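Matching sites in GH5 from Bacteroidetes bacterium, a protein that probably hydrolyses beta-glucosidic linkages in cellulose and related polysaccharides, as an endoglucanase of glycoside hydrolase family 5 (PDB 4YHE (chain A, 1.85 Å), residues L162-D167 and Y214-D219), and in its relative cellulase from Bacteroides salanitronis (PDB 6WQY (chain B, 1.05 Å), residues M172-D177 and Y224-D229). Structure 2 is superposed on structure 1 by the backbone atoms of these residues (RMSD 0.37 Å); each is numbered along its deposited sequence.

Structure 1 (4YHE); sequences LNEIQD and YVCNPD.
Cys-216 turns its sulfur anti to its own carbonyl carbon (chi1 -72°), which brings SG within 3.0 Å of Asn-163 O and 3.8 Å of Glu-164 CG. Gln-166, with CG between its backbone N and carbonyl carbon (chi1 59°), runs out so that NE2 ends 3.8 Å from Val-215 CG2; its OE1 bonds to Trp-170 N. Between the backbones, Val-215 N donates to Ile-165 O (2.7 Å), and that oxygen also lies 3.8 Å above the centre of the Tyr-214 ring. Tyr-214 OH is 2.9 Å from Asp-167 N and bonds to Gln-182, whose NE2 donates to Asp-167 OD2. The segments follow barrel strands 157-160 and 209-212, neighbours in a TIM barrel. Asn-163 and Glu-164 match the GH5 Asn-Glu pair after the fourth strand, consistent with an acid/base site; Glu-164 OE2 bonds to His-241.

Structure 2 (6WQY); sequences MNEIHD and YVTNID.
Thr-226 holds OG1 between its backbone N and carbonyl carbon (chi1 61°), which brings CG2 within 3.2 Å of Asn-173 O and OG1 within 3.4 Å of Glu-174 CG. OG1 donates to Val-225 O (2.7 Å) from above the carbonyl plane. His-176, with CG between its backbone N and carbonyl carbon (chi1 65°), sets CD2 3.8 Å from Val-225 CG2; its ring meets that of Trp-180. Between the backbones, Val-225 N donates to Ile-175 O (2.8 Å), and that oxygen also lies 3.5 Å above the centre of the Tyr-224 ring. Tyr-224 OH is 3.0 Å from Asp-177 N and bonds to Gln-192, whose NE2 donates to Asp-177 OD2; a water donates to this hydroxyl and Asp-177 OD1. Asn-173 and Glu-174 match the GH5 Asn-Glu pair, consistent with an acid/base site; Glu-174 OE2 bonds to His-251.

How the two compare
The backbone bond from Val-215(A) N to Ile-165(A) O (2.7 Å) is kept as Val-225(B) N to Ile-175(B) O (2.8 Å). OG1 of Thr-226(B), without a counterpart in Cys-216(A), donates to Val-225(B) O. CG2 of Thr-226(B) lies 0.3 Å from SG of Cys-216(A) after superposition, and the touch on Asn-163(A) / Asn-173(B) is kept. Phi is positive at Cys-216(A) and Thr-226(B) alike. Glu-164(A), Asp-167(A), Tyr-214(A), Val-215(A) and their counterparts keep their places. Gln-166(A) and His-176(B) also share a path: their NE2 atoms are 0.9 Å apart and their CG atoms 0.8 Å apart. An imidazole ring occupies the place of the carboxamide, and CB keeps its touch on Tyr-214(A) / Tyr-224(B) OH and Val-215(A) / Val-225(B) CB. Away from the other segment, Leu-162(A) and Met-172(B) differ, with CB atoms 1.3 Å apart after superposition, yet Leu-162(A) CB touches Ile-165(A) CD1 and Met-172(B) CB touches Ile-175(B) CD1. Pro-218(A) CD rests 3.3 Å from Cys-216(A) O, a contact found in structure 1 alone; the closest in structure 2 is Ile-228(B) CG1 to Thr-226(B) O, 5.1 Å, and the branches of Ile-228(B) extend where Pro-218(A) has no atoms.

Structure 1 (4YHE)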
loop_
_atom_site.group_PDB
_atom_site.type_symbol
_atom_site.label_atom_id
_atom_site.label_comp_id
_atom_site.label_asym_id
_atom_site.label_seq_id
_atom_site.Cartn_x
_atom_site.Cartn_y
_atom_site.Cartn_z
ATOM N N LEU A 162 2.441 -9.095 -3.267
ATOM C CA LEU A 162 1.094 -9.090 -3.814
ATOM C C LEU A 162 0.401 -7.848 -3.274
ATOM O O LEU A 162 0.910 -7.208 -2.354
ATOM C CB LEU A 162 0.311 -10.299 -3.315
ATOM C CG LEU A 162 0.960 -11.658 -3.529
ATOM C CD1 LEU A 162 0.206 -12.726 -2.758
ATOM C CD2 LEU A 162 0.905 -11.965 -5.009
ATOM N N ASN A 163 -0.756 -7.536 -3.829
ATOM C CA ASN A 163 -1.556 -6.414 -3.390
ATOM C C ASN A 163 -2.749 -6.810 -2.490
ATOM O O ASN A 163 -2.553 -7.116 -1.297
ATOM C CB ASN A 163 -1.972 -5.571 -4.588
ATOM C CG ASN A 163 -2.656 -4.286 -4.185
ATOM O OD1 ASN A 163 -2.212 -3.605 -3.234
ATOM N ND2 ASN A 163 -3.775 -3.967 -4.853
ATOM N N GLU A 164 -3.968 -6.793 -3.028
ATOM C CA GLU A 164 -5.160 -6.994 -2.222
ATOM C C GLU A 164 -5.811 -8.277 -2.701
ATOM O O GLU A 164 -6.542 -8.272 -3.686
ATOM C CB GLU A 164 -6.113 -5.811 -2.364
ATOM C CG GLU A 164 -5.603 -4.518 -1.700
ATOM C CD GLU A 164 -6.636 -3.406 -1.713
ATOM O OE1 GLU A 164 -7.606 -3.506 -2.506
ATOM O OE2 GLU A 164 -6.469 -2.420 -0.949
ATOM N N ILE A 165 -5.535 -9.369 -2.015
ATOM C CA ILE A 165 -5.994 -10.682 -2.496
ATOM C C ILE A 165 -7.285 -11.022 -1.767
ATOM O O ILE A 165 -7.392 -10.857 -0.537
ATOM C CB ILE A 165 -4.881 -11.735 -2.302
ATOM C CG1 ILE A 165 -3.639 -11.341 -3.112
ATOM C CG2 ILE A 165 -5.366 -13.139 -2.642
ATOM C CD1 ILE A 165 -3.878 -11.192 -4.601
ATOM N N GLN A 166 -8.285 -11.452 -2.524
ATOM C CA GLN A 166 -9.630 -11.634 -1.985
ATOM C C GLN A 166 -10.505 -12.397 -2.956
ATOM O O GLN A 166 -10.072 -12.736 -4.050
ATOM C CB GLN A 166 -10.293 -10.297 -1.733
ATOM C CG GLN A 166 -10.416 -9.422 -2.965
ATOM C CD GLN A 166 -11.537 -8.422 -2.847
ATOM O OE1 GLN A 166 -12.635 -8.753 -2.384
ATOM N NE2 GLN A 166 -11.288 -7.194 -3.293
ATOM N N ASP A 167 -11.750 -12.614 -2.566
ATOM C CA ASP A 167 -12.691 -13.307 -3.438
ATOM C C ASP A 167 -13.772 -12.383 -4.026
ATOM O O ASP A 167 -14.682 -12.867 -4.685
ATOM C CB ASP A 167 -13.310 -14.499 -2.694
ATOM C CG ASP A 167 -14.233 -14.095 -1.576
ATOM O OD1 ASP A 167 -14.494 -12.887 -1.391
ATOM O OD2 ASP A 167 -14.703 -15.029 -0.860
ATOM N N TYR A 214 -5.219 -10.917 4.094
ATOM C CA TYR A 214 -6.389 -10.981 3.237
ATOM C C TYR A 214 -6.939 -9.587 2.935
ATOM O O TYR A 214 -7.246 -8.824 3.858
ATOM C CB TYR A 214 -7.491 -11.811 3.896
ATOM C CG TYR A 214 -8.583 -12.192 2.926
ATOM C CD1 TYR A 214 -8.509 -13.361 2.192
ATOM C CD2 TYR A 214 -9.684 -11.376 2.746
ATOM C CE1 TYR A 214 -9.516 -13.723 1.316
ATOM C CE2 TYR A 214 -10.678 -11.709 1.864
ATOM C CZ TYR A 214 -10.598 -12.886 1.159
ATOM O OH TYR A 214 -11.629 -13.174 0.296
ATOM N N VAL A 215 -7.041 -9.278 1.639
ATOM C CA VAL A 215 -7.476 -7.961 1.120
ATOM C C VAL A 215 -6.810 -6.755 1.822
ATOM O O VAL A 215 -7.350 -5.687 1.828
ATOM C CB VAL A 215 -9.036 -7.831 1.040
ATOM C CG1 VAL A 215 -9.719 -7.543 2.358
ATOM C CG2 VAL A 215 -9.434 -6.801 -0.011
ATOM N N CYS A 216 -5.599 -6.949 2.331
ATOM C CA CYS A 216 -4.849 -5.908 3.102
ATOM C C CYS A 216 -5.572 -5.358 4.337
ATOM O O CYS A 216 -5.288 -4.238 4.816
ATOM C CB CYS A 216 -4.404 -4.767 2.170
ATOM S SG CYS A 216 -3.067 -5.249 1.055
ATOM N N ASN A 217 -6.506 -6.150 4.873
ATOM C CA ASN A 217 -7.309 -5.770 5.981
ATOM C C ASN A 217 -6.487 -6.045 7.231
ATOM O O ASN A 217 -6.106 -7.193 7.482
ATOM C CB ASN A 217 -8.614 -6.606 6.016
ATOM C CG ASN A 217 -9.466 -6.313 7.228
ATOM O OD1 ASN A 217 -9.260 -6.851 8.321
ATOM N ND2 ASN A 217 -10.459 -5.479 7.034
ATOM N N PRO A 218 -6.197 -4.987 8.016
ATOM C CA PRO A 218 -5.362 -5.194 9.207
ATOM C C PRO A 218 -5.812 -6.317 10.150
ATOM O O PRO A 218 -5.001 -7.149 10.567
ATOM C CB PRO A 218 -5.402 -3.832 9.903
ATOM C CG PRO A 218 -5.648 -2.857 8.818
ATOM C CD PRO A 218 -6.562 -3.570 7.836
ATOM N N ASP A 219 -7.083 -6.354 10.517
ATOM C CA ASP A 219 -7.520 -7.404 11.426
ATOM C C ASP A 219 -7.426 -8.805 10.848
ATOM O O ASP A 219 -6.980 -9.715 11.555
ATOM C CB ASP A 219 -8.891 -7.093 11.987
ATOM C CG ASP A 219 -8.838 -5.914 12.963
ATOM O OD1 ASP A 219 -7.755 -5.670 13.565
ATOM O OD2 ASP A 219 -9.838 -5.226 13.103
#

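Structure 2 (6WQY)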
loop_
_atom_site.group_PDB
_atom_site.type_symbol
_atom_site.label_atom_id
_atom_site.label_comp_id
_atom_site.label_asym_id
_atom_site.label_seq_id
_atom_site.Cartn_x
_atom_site.Cartn_y
_atom_site.Cartn_z
ATOM N N MET B 172 2.290 -9.405 -3.751
ATOM C CA MET B 172 1.015 -9.142 -4.413
ATOM C C MET B 172 0.338 -8.041 -3.618
ATOM O O MET B 172 0.891 -7.538 -2.630
ATOM C CB MET B 172 0.173 -10.400 -4.563
ATOM C CG MET B 172 -0.196 -11.085 -3.301
ATOM S SD MET B 172 -0.613 -12.833 -3.574
ATOM C CE MET B 172 1.049 -13.514 -3.578
ATOM N N ASN B 173 -0.856 -7.646 -4.076
ATOM C CA ASN B 173 -1.530 -6.445 -3.590
ATOM C C ASN B 173 -2.669 -6.786 -2.632
ATOM O O ASN B 173 -2.403 -7.072 -1.457
ATOM C CB ASN B 173 -1.960 -5.577 -4.779
ATOM C CG ASN B 173 -2.598 -4.296 -4.326
ATOM O OD1 ASN B 173 -2.113 -3.673 -3.383
ATOM N ND2 ASN B 173 -3.696 -3.906 -4.961
ATOM N N GLU B 174 -3.920 -6.767 -3.112
ATOM C CA GLU B 174 -5.117 -6.916 -2.283
ATOM C C GLU B 174 -5.851 -8.161 -2.743
ATOM O O GLU B 174 -6.548 -8.151 -3.756
ATOM C CB GLU B 174 -6.014 -5.685 -2.407
ATOM C CG GLU B 174 -5.419 -4.453 -1.790
ATOM C CD GLU B 174 -6.298 -3.222 -1.856
ATOM O OE1 GLU B 174 -7.296 -3.219 -2.625
ATOM O OE2 GLU B 174 -6.027 -2.232 -1.120
ATOM N N ILE B 175 -5.675 -9.243 -2.011
ATOM C CA ILE B 175 -6.206 -10.544 -2.396
ATOM C C ILE B 175 -7.515 -10.794 -1.654
ATOM O O ILE B 175 -7.569 -10.779 -0.414
ATOM C CB ILE B 175 -5.175 -11.644 -2.107
ATOM C CG1 ILE B 175 -3.882 -11.394 -2.913
ATOM C CG2 ILE B 175 -5.766 -13.019 -2.387
ATOM C CD1 ILE B 175 -4.055 -11.285 -4.422
ATOM N N HIS B 176 -8.577 -11.024 -2.429
ATOM C CA HIS B 176 -9.879 -11.383 -1.892
ATOM C C HIS B 176 -10.660 -12.102 -2.986
ATOM O O HIS B 176 -10.343 -11.996 -4.184
ATOM C CB HIS B 176 -10.659 -10.163 -1.384
ATOM C CG HIS B 176 -11.032 -9.211 -2.459
ATOM N ND1 HIS B 176 -12.283 -9.191 -3.031
ATOM C CD2 HIS B 176 -10.302 -8.261 -3.090
ATOM C CE1 HIS B 176 -12.311 -8.258 -3.963
ATOM N NE2 HIS B 176 -11.121 -7.673 -4.018
ATOM N N ASP B 177 -11.706 -12.809 -2.568
ATOM C CA ASP B 177 -12.435 -13.678 -3.483
ATOM C C ASP B 177 -13.496 -12.976 -4.305
ATOM O O ASP B 177 -14.234 -13.655 -5.028
ATOM C CB ASP B 177 -13.047 -14.861 -2.715
ATOM C CG ASP B 177 -14.181 -14.485 -1.773
ATOM O OD1 ASP B 177 -14.591 -13.307 -1.704
ATOM O OD2 ASP B 177 -14.688 -15.423 -1.140
ATOM N N TYR B 224 -4.926 -10.982 4.102
ATOM C CA TYR B 224 -6.113 -11.006 3.260
ATOM C C TYR B 224 -6.690 -9.608 3.092
ATOM O O TYR B 224 -6.902 -8.890 4.078
ATOM C CB TYR B 224 -7.141 -11.977 3.850
ATOM C CG TYR B 224 -8.219 -12.389 2.871
ATOM C CD1 TYR B 224 -9.362 -11.637 2.692
ATOM C CD2 TYR B 224 -8.102 -13.572 2.141
ATOM C CE1 TYR B 224 -10.345 -12.019 1.808
ATOM C CE2 TYR B 224 -9.092 -13.968 1.266
ATOM C CZ TYR B 224 -10.224 -13.207 1.115
ATOM O OH TYR B 224 -11.239 -13.571 0.256
ATOM N N VAL B 225 -6.899 -9.232 1.823
ATOM C CA VAL B 225 -7.398 -7.932 1.370
ATOM C C VAL B 225 -6.693 -6.764 2.045
ATOM O O VAL B 225 -7.234 -5.660 2.116
ATOM C CB VAL B 225 -8.949 -7.874 1.363
ATOM C CG1 VAL B 225 -9.551 -7.641 2.745
ATOM C CG2 VAL B 225 -9.463 -6.845 0.357
ATOM N N THR B 226 -5.437 -6.964 2.451
ATOM C CA THR B 226 -4.633 -5.972 3.179
ATOM C C THR B 226 -5.378 -5.371 4.372
ATOM O O THR B 226 -5.115 -4.232 4.778
ATOM C CB THR B 226 -4.014 -4.896 2.279
ATOM O OG1 THR B 226 -5.019 -4.145 1.590
ATOM C CG2 THR B 226 -3.069 -5.501 1.276
ATOM N N ASN B 227 -6.268 -6.141 4.973
ATOM C CA ASN B 227 -7.075 -5.662 6.091
ATOM C C ASN B 227 -6.375 -5.954 7.413
ATOM O O ASN B 227 -5.946 -7.080 7.655
ATOM C CB ASN B 227 -8.426 -6.367 6.055
ATOM C CG ASN B 227 -9.297 -5.979 7.214
ATOM O OD1 ASN B 227 -9.341 -6.664 8.245
ATOM N ND2 ASN B 227 -9.987 -4.865 7.082
ATOM N N ILE B 228 -6.252 -4.944 8.273
ATOM C CA ILE B 228 -5.515 -5.147 9.522
ATOM C C ILE B 228 -6.089 -6.302 10.346
ATOM O O ILE B 228 -5.340 -7.160 10.839
ATOM C CB ILE B 228 -5.413 -3.843 10.331
ATOM C CG1 ILE B 228 -4.368 -2.924 9.683
ATOM C CG2 ILE B 228 -5.061 -4.135 11.793
ATOM C CD1 ILE B 228 -4.281 -1.540 10.276
ATOM N N ASP B 229 -7.407 -6.349 10.531
ATOM C CA ASP B 229 -7.967 -7.392 11.385
ATOM C C ASP B 229 -7.743 -8.779 10.794
ATOM O O ASP B 229 -7.359 -9.720 11.505
ATOM C CB ASP B 229 -9.446 -7.131 11.644
ATOM C CG ASP B 229 -9.648 -6.029 12.644
ATOM O OD1 ASP B 229 -9.297 -6.238 13.824
ATOM O OD2 ASP B 229 -10.101 -4.940 12.231
HETATM O O HOH W 1 -13.855 -11.738 0.465
#